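Local coordinates for nisin immunity protein (Lactococcus lactis subsp. lactis, PDB 5XHB) that takes part in the producer's immunity against externally supplied nisin, as a lipoprotein of the cell membrane, at residues F28-E33 with K93-S98; N41-F46 with I75-D80. All coordinates share one frame; numbering follows the deposited sequence.

Contact 1 (F28-E33 with K93-S98); sequences FVTDKE and KILPES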
ATOM      1  N   PHE A  28      -3.003   2.911 -12.228  1.00 12.05           N
ATOM      2  CA  PHE A  28      -2.855   1.639 -11.532  1.00 13.22           C
ATOM      3  C   PHE A  28      -4.208   1.022 -11.180  1.00 12.09           C
ATOM      4  O   PHE A  28      -5.213   1.713 -11.057  1.00 10.15           O
ATOM      5  CB  PHE A  28      -1.979   1.779 -10.274  1.00 12.40           C
ATOM      6  CG  PHE A  28      -2.600   2.576  -9.132  1.00 10.81           C
ATOM      7  CD1 PHE A  28      -2.725   3.955  -9.205  1.00 11.99           C
ATOM      8  CD2 PHE A  28      -2.980   1.935  -7.957  1.00 12.73           C
ATOM      9  CE1 PHE A  28      -3.263   4.685  -8.132  1.00 12.37           C
ATOM     10  CE2 PHE A  28      -3.508   2.640  -6.878  1.00 12.67           C
ATOM     11  CZ  PHE A  28      -3.647   4.018  -6.958  1.00 11.35           C
ATOM     12  N   VAL A  29      -4.235  -0.302 -11.069  1.00 10.29           N
ATOM     13  CA  VAL A  29      -5.425  -0.984 -10.566  1.00 11.35           C
ATOM     14  C   VAL A  29      -5.475  -0.848  -9.048  1.00 12.35           C
ATOM     15  O   VAL A  29      -4.535  -1.239  -8.349  1.00 13.83           O
ATOM     16  CB  VAL A  29      -5.443  -2.479 -10.931  1.00 13.44           C
ATOM     17  CG1 VAL A  29      -6.822  -3.083 -10.642  1.00 15.00           C
ATOM     18  CG2 VAL A  29      -5.068  -2.672 -12.411  1.00 13.94           C
ATOM     19  N   THR A  30      -6.576  -0.305  -8.545  1.00 12.38           N
ATOM     20  CA  THR A  30      -6.762  -0.113  -7.115  1.00 11.43           C
ATOM     21  C   THR A  30      -7.411  -1.321  -6.461  1.00 12.62           C
ATOM     22  O   THR A  30      -7.853  -2.247  -7.141  1.00 13.25           O
ATOM     23  CB  THR A  30      -7.667   1.079  -6.805  1.00 11.45           C
ATOM     24  OG1 THR A  30      -9.008   0.726  -7.166  1.00 13.09           O
ATOM     25  CG2 THR A  30      -7.240   2.323  -7.594  1.00 10.99           C
ATOM     26  N   ASP A  31      -7.514  -1.266  -5.133  1.00 12.26           N
ATOM     27  CA  ASP A  31      -8.195  -2.308  -4.371  1.00 12.75           C
ATOM     28  C   ASP A  31      -9.669  -1.948  -4.138  1.00 20.19           C
ATOM     29  O   ASP A  31     -10.354  -2.589  -3.331  1.00 18.80           O
ATOM     30  CB  ASP A  31      -7.495  -2.522  -3.028  1.00 14.20           C
ATOM     31  CG  ASP A  31      -7.819  -3.892  -2.410  1.00 22.06           C
ATOM     32  OD1 ASP A  31      -7.866  -4.885  -3.159  1.00 26.29           O
ATOM     33  OD2 ASP A  31      -8.026  -3.962  -1.177  1.00 27.46           O
ATOM     34  N   LYS A  32     -10.148  -0.909  -4.828  1.00 14.88           N
ATOM     35  CA  LYS A  32     -11.553  -0.493  -4.743  1.00 14.99           C
ATOM     36  C   LYS A  32     -12.434  -1.322  -5.671  1.00 16.44           C
ATOM     37  O   LYS A  32     -12.440  -1.097  -6.873  1.00 14.04           O
ATOM     38  CB  LYS A  32     -11.698   0.991  -5.099  1.00 16.67           C
ATOM     39  CG  LYS A  32     -10.929   1.918  -4.179  1.00 14.85           C
ATOM     40  CD  LYS A  32     -11.691   2.179  -2.861  1.00 17.56           C
ATOM     41  CE  LYS A  32     -10.890   3.136  -1.967  1.00 17.85           C
ATOM     42  NZ  LYS A  32     -11.662   3.726  -0.811  1.00 19.36           N
ATOM     43  N   GLU A  33     -13.195  -2.264  -5.121  1.00 16.35           N
ATOM     44  CA  GLU A  33     -14.020  -3.116  -5.977  1.00 16.29           C
ATOM     45  C   GLU A  33     -15.284  -2.383  -6.401  1.00 17.72           C
ATOM     46  O   GLU A  33     -15.889  -1.648  -5.614  1.00 18.57           O
ATOM     47  CB  GLU A  33     -14.373  -4.429  -5.260  1.00 19.46           C
ATOM     48  CG  GLU A  33     -15.355  -5.298  -6.037  1.00 21.00           C
ATOM     49  CD  GLU A  33     -15.636  -6.639  -5.371  1.00 28.89           C
ATOM     50  OE1 GLU A  33     -15.103  -6.900  -4.272  1.00 27.78           O
ATOM     51  OE2 GLU A  33     -16.391  -7.436  -5.964  1.00 27.55           O
ATOM     52  N   LYS A  93     -11.658  -0.471  -9.599  1.00 13.92           N
ATOM     53  CA  LYS A  93     -11.429   0.881 -10.095  1.00 11.59           C
ATOM     54  C   LYS A  93      -9.972   1.053 -10.482  1.00 11.97           C
ATOM     55  O   LYS A  93      -9.093   0.492  -9.831  1.00 13.42           O
ATOM     56  CB  LYS A  93     -11.813   1.915  -9.020  1.00  9.02           C
ATOM     57  CG  LYS A  93     -11.774   3.375  -9.487  1.00 12.97           C
ATOM     58  CD  LYS A  93     -12.098   4.361  -8.320  1.00 15.83           C
ATOM     59  CE  LYS A  93     -13.529   4.239  -7.833  1.00 21.77           C
ATOM     60  NZ  LYS A  93     -13.820   5.083  -6.603  1.00 20.71           N
ATOM     61  N   ILE A  94      -9.724   1.807 -11.547  1.00 12.20           N
ATOM     62  CA  ILE A  94      -8.364   2.200 -11.886  1.00 11.98           C
ATOM     63  C   ILE A  94      -8.251   3.706 -11.645  1.00 12.56           C
ATOM     64  O   ILE A  94      -9.240   4.432 -11.765  1.00 14.87           O
ATOM     65  CB  ILE A  94      -7.977   1.861 -13.347  1.00 10.29           C
ATOM     66  CG1 ILE A  94      -8.887   2.584 -14.349  1.00 14.10           C
ATOM     67  CG2 ILE A  94      -7.946   0.336 -13.571  1.00 13.90           C
ATOM     68  CD1 ILE A  94      -8.349   2.596 -15.773  1.00 16.08           C
ATOM     69  N   LEU A  95      -7.054   4.157 -11.288  1.00 10.81           N
ATOM     70  CA  LEU A  95      -6.806   5.567 -11.000  1.00 10.21           C
ATOM     71  C   LEU A  95      -5.495   5.992 -11.637  1.00 11.98           C
ATOM     72  O   LEU A  95      -4.620   5.163 -11.847  1.00 10.65           O
ATOM     73  CB  LEU A  95      -6.752   5.810  -9.478  1.00 10.91           C
ATOM     74  CG  LEU A  95      -8.054   5.782  -8.667  1.00 10.87           C
ATOM     75  CD1 LEU A  95      -7.775   5.934  -7.168  1.00  9.77           C
ATOM     76  CD2 LEU A  95      -9.046   6.865  -9.148  1.00 10.32           C
ATOM     77  N   PRO A  96      -5.346   7.291 -11.933  1.00 13.68           N
ATOM     78  CA  PRO A  96      -4.046   7.795 -12.392  1.00 13.11           C
ATOM     79  C   PRO A  96      -2.976   7.547 -11.330  1.00 13.25           C
ATOM     80  O   PRO A  96      -3.296   7.495 -10.141  1.00 11.65           O
ATOM     81  CB  PRO A  96      -4.277   9.307 -12.584  1.00 15.89           C
ATOM     82  CG  PRO A  96      -5.764   9.514 -12.498  1.00 18.17           C
ATOM     83  CD  PRO A  96      -6.354   8.353 -11.764  1.00 11.94           C
ATOM     84  N   GLU A  97      -1.727   7.405 -11.749  1.00 13.28           N
ATOM     85  CA  GLU A  97      -0.624   7.173 -10.822  1.00 12.72           C
ATOM     86  C   GLU A  97      -0.398   8.342  -9.877  1.00 19.32           C
ATOM     87  O   GLU A  97       0.225   8.185  -8.830  1.00 14.30           O
ATOM     88  CB  GLU A  97       0.669   6.880 -11.599  1.00 16.51           C
ATOM     89  CG  GLU A  97       0.672   5.528 -12.312  1.00 17.90           C
ATOM     90  CD  GLU A  97       0.869   4.347 -11.367  1.00 18.30           C
ATOM     91  OE1 GLU A  97       0.788   4.543 -10.143  1.00 20.45           O
ATOM     92  OE2 GLU A  97       1.122   3.219 -11.853  1.00 23.86           O
ATOM     93  N   SER A  98      -0.920   9.513 -10.229  1.00 14.37           N
ATOM     94  CA  SER A  98      -0.871  10.652  -9.315  1.00 18.22           C
ATOM     95  C   SER A  98      -1.583  10.359  -7.990  1.00 16.68           C
ATOM     96  O   SER A  98      -1.349  11.042  -6.982  1.00 17.95           O
ATOM     97  CB  SER A  98      -1.493  11.880  -9.974  1.00 21.09           C
ATOM     98  OG  SER A  98      -2.881  11.680 -10.167  1.00 21.86           O
TER
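Phe28 and Leu95 exchange two backbone hydrogen bonds, Phe28 N to Leu95 O at 2.8 Å and Leu95 N to Phe28 O at 3.1 Å, and so set the antiparallel register of strands 25-33 and 90-96. Val29 and Ile94 form the next, non-hydrogen-bonded pair, with a CA-H...O contact from Ile94 CA to Phe28 O. Further along, Lys93 O takes two donors from one residue: Thr30 N in line with the carbonyl, and Thr30 OG1, 2.7 Å from Lys93 O, from well above the carbonyl plane. Thr30 OG1 stands between its own N and carbonyl carbon (chi1 72°), where it also accepts from Lys32 N at 3.1 Å, an ST turn at the corner at Asp31. Past the corner one more backbone bond, Lys93 N to Lys32 O at 2.9 Å, joins the two segments.

Apolar contacts flank these bonds. Phe28 and Leu95 lie side by side on one face, Phe28 CE1 3.9 Å from Leu95 CB, while Thr30 CG2 reaches Leu95 CD1 at 3.7 Å. Val29 and Ile94 occupy the opposite face, looser against each other and covered by Phe20 and Met85.

Polar atoms border the Phe28 ring: Pro96 O lies at its edge, in plane, 3.5 Å from CE1 of Phe28. The Glu97 carboxylate, its plane 20° from that of the ring, comes near Phe28 CB and CD1.

The pairing belongs to the N-terminal antiparallel beta-sheet, in which strand 90-96 lies between strands 25-33 and 83-87; the ST turn at Thr30 spans the corner where strand 25-33 breaks.

Contact 2 (N41-F46 with I75-D80); sequences NSKVKF and IYEASD
This is an antiparallel strand pairing near the protein surface, where strand 39-53 runs beside the end of strand 67-78 in the N-terminal sheet. Glu77 N bonds to Asn41 O at 2.9 Å, and Ile75 N to Val44 O at 2.9 Å. Between them Ile75 O receives two amides, Lys43 N at 2.7 Å and Val44 N at 3.2 Å, both tilted out of the carbonyl plane. Lys43 and Val44 thus share Ile75 as their opposite residue, a classic beta bulge: the register slips by one residue and strand 39-53 turns a corner at Lys43.

On the side facing strands 19-22 and 83-87, Val44 CB meets Ile75 CB, and Phe46 CE1 approaches Ile75 CG1 obliquely at 3.9 Å. At the non-hydrogen-bonded pair Ser42-Tyr76 the side chains diverge, and the Tyr76 ring lies obliquely by Ser42, CD2 of Tyr76 3.6 Å from CA of Ser42; its hydroxyl bonds to Asn74 ND2, and its ring meets Tyr91 edge-to-face. Lys43 and Glu77 lie side by side, pointing the same way, Glu77 extended beyond CG and Lys43 bent at chi2 (-66°): CE of Lys43 is 3.3 Å from Glu77 OE1, whereas the NZ to OE1 salt bridge between these residues is long at 3.8 Å.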
ATOM      1  N   ASN A  41     -20.626   0.553 -19.929  1.00 36.82           N
ATOM      2  CA  ASN A  41     -20.017   0.191 -21.203  1.00 37.64           C
ATOM      3  C   ASN A  41     -18.511  -0.058 -21.120  1.00 36.44           C
ATOM      4  O   ASN A  41     -17.790   0.665 -20.434  1.00 32.53           O
ATOM      5  CB  ASN A  41     -20.296   1.285 -22.239  1.00 39.89           C
ATOM      6  CG  ASN A  41     -21.779   1.533 -22.435  1.00 48.79           C
ATOM      7  OD1 ASN A  41     -22.615   0.721 -22.035  1.00 53.36           O
ATOM      8  ND2 ASN A  41     -22.112   2.657 -23.063  1.00 56.07           N
ATOM      9  N   SER A  42     -18.035  -1.086 -21.814  1.00 33.35           N
ATOM     10  CA  SER A  42     -16.600  -1.240 -21.999  1.00 33.60           C
ATOM     11  C   SER A  42     -16.071  -0.056 -22.810  1.00 33.27           C
ATOM     12  O   SER A  42     -16.785   0.511 -23.634  1.00 39.05           O
ATOM     13  CB  SER A  42     -16.273  -2.559 -22.697  1.00 35.81           C
ATOM     14  OG  SER A  42     -16.668  -2.519 -24.056  1.00 47.42           O
ATOM     15  N   LYS A  43     -14.826   0.331 -22.548  1.00 34.67           N
ATOM     16  CA  LYS A  43     -14.177   1.422 -23.261  1.00 31.49           C
ATOM     17  C   LYS A  43     -13.001   0.878 -24.042  1.00 34.11           C
ATOM     18  O   LYS A  43     -12.619   1.423 -25.073  1.00 31.12           O
ATOM     19  CB  LYS A  43     -13.702   2.512 -22.297  1.00 31.45           C
ATOM     20  CG  LYS A  43     -14.808   3.403 -21.752  1.00 37.53           C
ATOM     21  CD  LYS A  43     -15.437   4.249 -22.852  1.00 37.58           C
ATOM     22  CE  LYS A  43     -16.631   5.044 -22.327  1.00 49.97           C
ATOM     23  NZ  LYS A  43     -17.321   5.845 -23.391  1.00 40.56           N
ATOM     24  N   VAL A  44     -12.410  -0.197 -23.524  1.00 30.87           N
ATOM     25  CA  VAL A  44     -11.266  -0.856 -24.157  1.00 27.61           C
ATOM     26  C   VAL A  44     -11.371  -2.354 -23.988  1.00 31.87           C
ATOM     27  O   VAL A  44     -11.559  -2.832 -22.872  1.00 24.30           O
ATOM     28  CB  VAL A  44      -9.910  -0.444 -23.547  1.00 30.70           C
ATOM     29  CG1 VAL A  44      -8.771  -0.955 -24.412  1.00 33.40           C
ATOM     30  CG2 VAL A  44      -9.823   1.038 -23.389  1.00 39.61           C
ATOM     31  N   LYS A  45     -11.222  -3.096 -25.080  1.00 26.21           N
ATOM     32  CA  LYS A  45     -11.170  -4.543 -24.988  1.00 26.03           C
ATOM     33  C   LYS A  45      -9.723  -5.036 -24.998  1.00 27.40           C
ATOM     34  O   LYS A  45      -8.929  -4.645 -25.850  1.00 31.46           O
ATOM     35  CB  LYS A  45     -11.970  -5.177 -26.126  1.00 30.66           C
ATOM     36  CG  LYS A  45     -13.469  -4.906 -26.037  1.00 35.20           C
ATOM     37  CD  LYS A  45     -14.220  -5.642 -27.145  1.00 49.90           C
ATOM     38  CE  LYS A  45     -15.717  -5.352 -27.115  1.00 56.99           C
ATOM     39  NZ  LYS A  45     -16.408  -5.922 -28.318  1.00 58.04           N
ATOM     40  N   PHE A  46      -9.379  -5.858 -24.012  1.00 22.47           N
ATOM     41  CA  PHE A  46      -8.081  -6.523 -23.953  1.00 20.95           C
ATOM     42  C   PHE A  46      -8.200  -7.717 -23.020  1.00 22.55           C
ATOM     43  O   PHE A  46      -9.129  -7.789 -22.217  1.00 22.61           O
ATOM     44  CB  PHE A  46      -6.981  -5.569 -23.472  1.00 24.00           C
ATOM     45  CG  PHE A  46      -6.954  -5.382 -21.978  1.00 20.98           C
ATOM     46  CD1 PHE A  46      -7.841  -4.519 -21.355  1.00 25.53           C
ATOM     47  CD2 PHE A  46      -6.047  -6.081 -21.197  1.00 23.58           C
ATOM     48  CE1 PHE A  46      -7.821  -4.356 -19.971  1.00 23.28           C
ATOM     49  CE2 PHE A  46      -6.022  -5.923 -19.810  1.00 22.30           C
ATOM     50  CZ  PHE A  46      -6.916  -5.067 -19.203  1.00 23.17           C
ATOM     51  N   ILE A  75     -11.400  -2.656 -19.956  1.00 20.27           N
ATOM     52  CA  ILE A  75     -11.636  -1.473 -19.134  1.00 17.19           C
ATOM     53  C   ILE A  75     -13.058  -1.009 -19.390  1.00 22.87           C
ATOM     54  O   ILE A  75     -13.483  -0.926 -20.546  1.00 22.69           O
ATOM     55  CB  ILE A  75     -10.634  -0.338 -19.458  1.00 15.51           C
ATOM     56  CG1 ILE A  75      -9.219  -0.774 -19.095  1.00 16.86           C
ATOM     57  CG2 ILE A  75     -11.006   0.958 -18.716  1.00 16.71           C
ATOM     58  CD1 ILE A  75      -8.183   0.309 -19.196  1.00 20.56           C
ATOM     59  N   TYR A  76     -13.789  -0.731 -18.313  1.00 17.86           N
ATOM     60  CA  TYR A  76     -15.176  -0.284 -18.367  1.00 21.28           C
ATOM     61  C   TYR A  76     -15.362   1.094 -17.756  1.00 22.07           C
ATOM     62  O   TYR A  76     -14.600   1.498 -16.874  1.00 20.90           O
ATOM     63  CB  TYR A  76     -16.081  -1.246 -17.602  1.00 22.10           C
ATOM     64  CG  TYR A  76     -16.019  -2.653 -18.088  1.00 21.90           C
ATOM     65  CD1 TYR A  76     -14.992  -3.497 -17.692  1.00 21.19           C
ATOM     66  CD2 TYR A  76     -16.991  -3.151 -18.939  1.00 27.08           C
ATOM     67  CE1 TYR A  76     -14.934  -4.798 -18.134  1.00 23.20           C
ATOM     68  CE2 TYR A  76     -16.936  -4.457 -19.389  1.00 28.51           C
ATOM     69  CZ  TYR A  76     -15.906  -5.269 -18.988  1.00 24.69           C
ATOM     70  OH  TYR A  76     -15.844  -6.568 -19.431  1.00 26.60           O
ATOM     71  N   GLU A  77     -16.404   1.796 -18.179  1.00 24.06           N
ATOM     72  CA  GLU A  77     -16.803   2.987 -17.447  1.00 21.42           C
ATOM     73  C   GLU A  77     -17.852   2.602 -16.413  1.00 22.73           C
ATOM     74  O   GLU A  77     -18.805   1.885 -16.733  1.00 27.06           O
ATOM     75  CB  GLU A  77     -17.335   4.069 -18.389  1.00 25.11           C
ATOM     76  CG  GLU A  77     -17.648   5.374 -17.663  1.00 25.89           C
ATOM     77  CD  GLU A  77     -18.124   6.465 -18.600  1.00 40.68           C
ATOM     78  OE1 GLU A  77     -18.408   6.153 -19.776  1.00 40.36           O
ATOM     79  OE2 GLU A  77     -18.218   7.632 -18.157  1.00 42.40           O
ATOM     80  N   ALA A  78     -17.676   3.060 -15.171  1.00 18.29           N
ATOM     81  CA  ALA A  78     -18.645   2.781 -14.119  1.00 17.64           C
ATOM     82  C   ALA A  78     -19.734   3.864 -14.071  1.00 23.95           C
ATOM     83  O   ALA A  78     -19.647   4.876 -14.763  1.00 23.67           O
ATOM     84  CB  ALA A  78     -17.947   2.662 -12.767  1.00 22.80           C
ATOM     85  N   SER A  79     -20.753   3.660 -13.243  1.00 25.21           N
ATOM     86  CA  SER A  79     -21.899   4.570 -13.232  1.00 25.75           C
ATOM     87  C   SER A  79     -21.553   5.966 -12.707  1.00 29.56           C
ATOM     88  O   SER A  79     -22.309   6.913 -12.931  1.00 27.26           O
ATOM     89  CB  SER A  79     -23.039   3.969 -12.407  1.00 30.31           C
ATOM     90  OG  SER A  79     -22.649   3.777 -11.063  1.00 33.52           O
ATOM     91  N   ASP A  80     -20.418   6.101 -12.020  1.00 27.13           N
ATOM     92  CA  ASP A  80     -19.977   7.414 -11.533  1.00 25.79           C
ATOM     93  C   ASP A  80     -18.943   8.043 -12.477  1.00 24.85           C
ATOM     94  O   ASP A  80     -18.280   9.026 -12.128  1.00 21.28           O
ATOM     95  CB  ASP A  80     -19.417   7.303 -10.105  1.00 25.95           C
ATOM     96  CG  ASP A  80     -18.077   6.571 -10.033  1.00 29.67           C
ATOM     97  OD1 ASP A  80     -17.738   5.796 -10.958  1.00 21.66           O
ATOM     98  OD2 ASP A  80     -17.356   6.765  -9.025  1.00 27.09           O
TER

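From the N terminus, strand 25-33 supplies the first half of contact 1, and strand 39-53 follows it directly with the first half of contact 2. The chain returns along strand 67-78 to close the shorter loop at contact 2, then passes through strand 83-87 into strand 90-96, whose end closes the longer loop at contact 1. Contact 2 therefore lies wholly within the span between the halves of contact 1, without crossing it. Both pairings belong to one sheet, in which strand 83-87 separates strand 90-96 from strand 67-78. Their centres are about 14 Å apart, yet Ile94 CD1 packs against Ile75 CD1 at 4.1 Å.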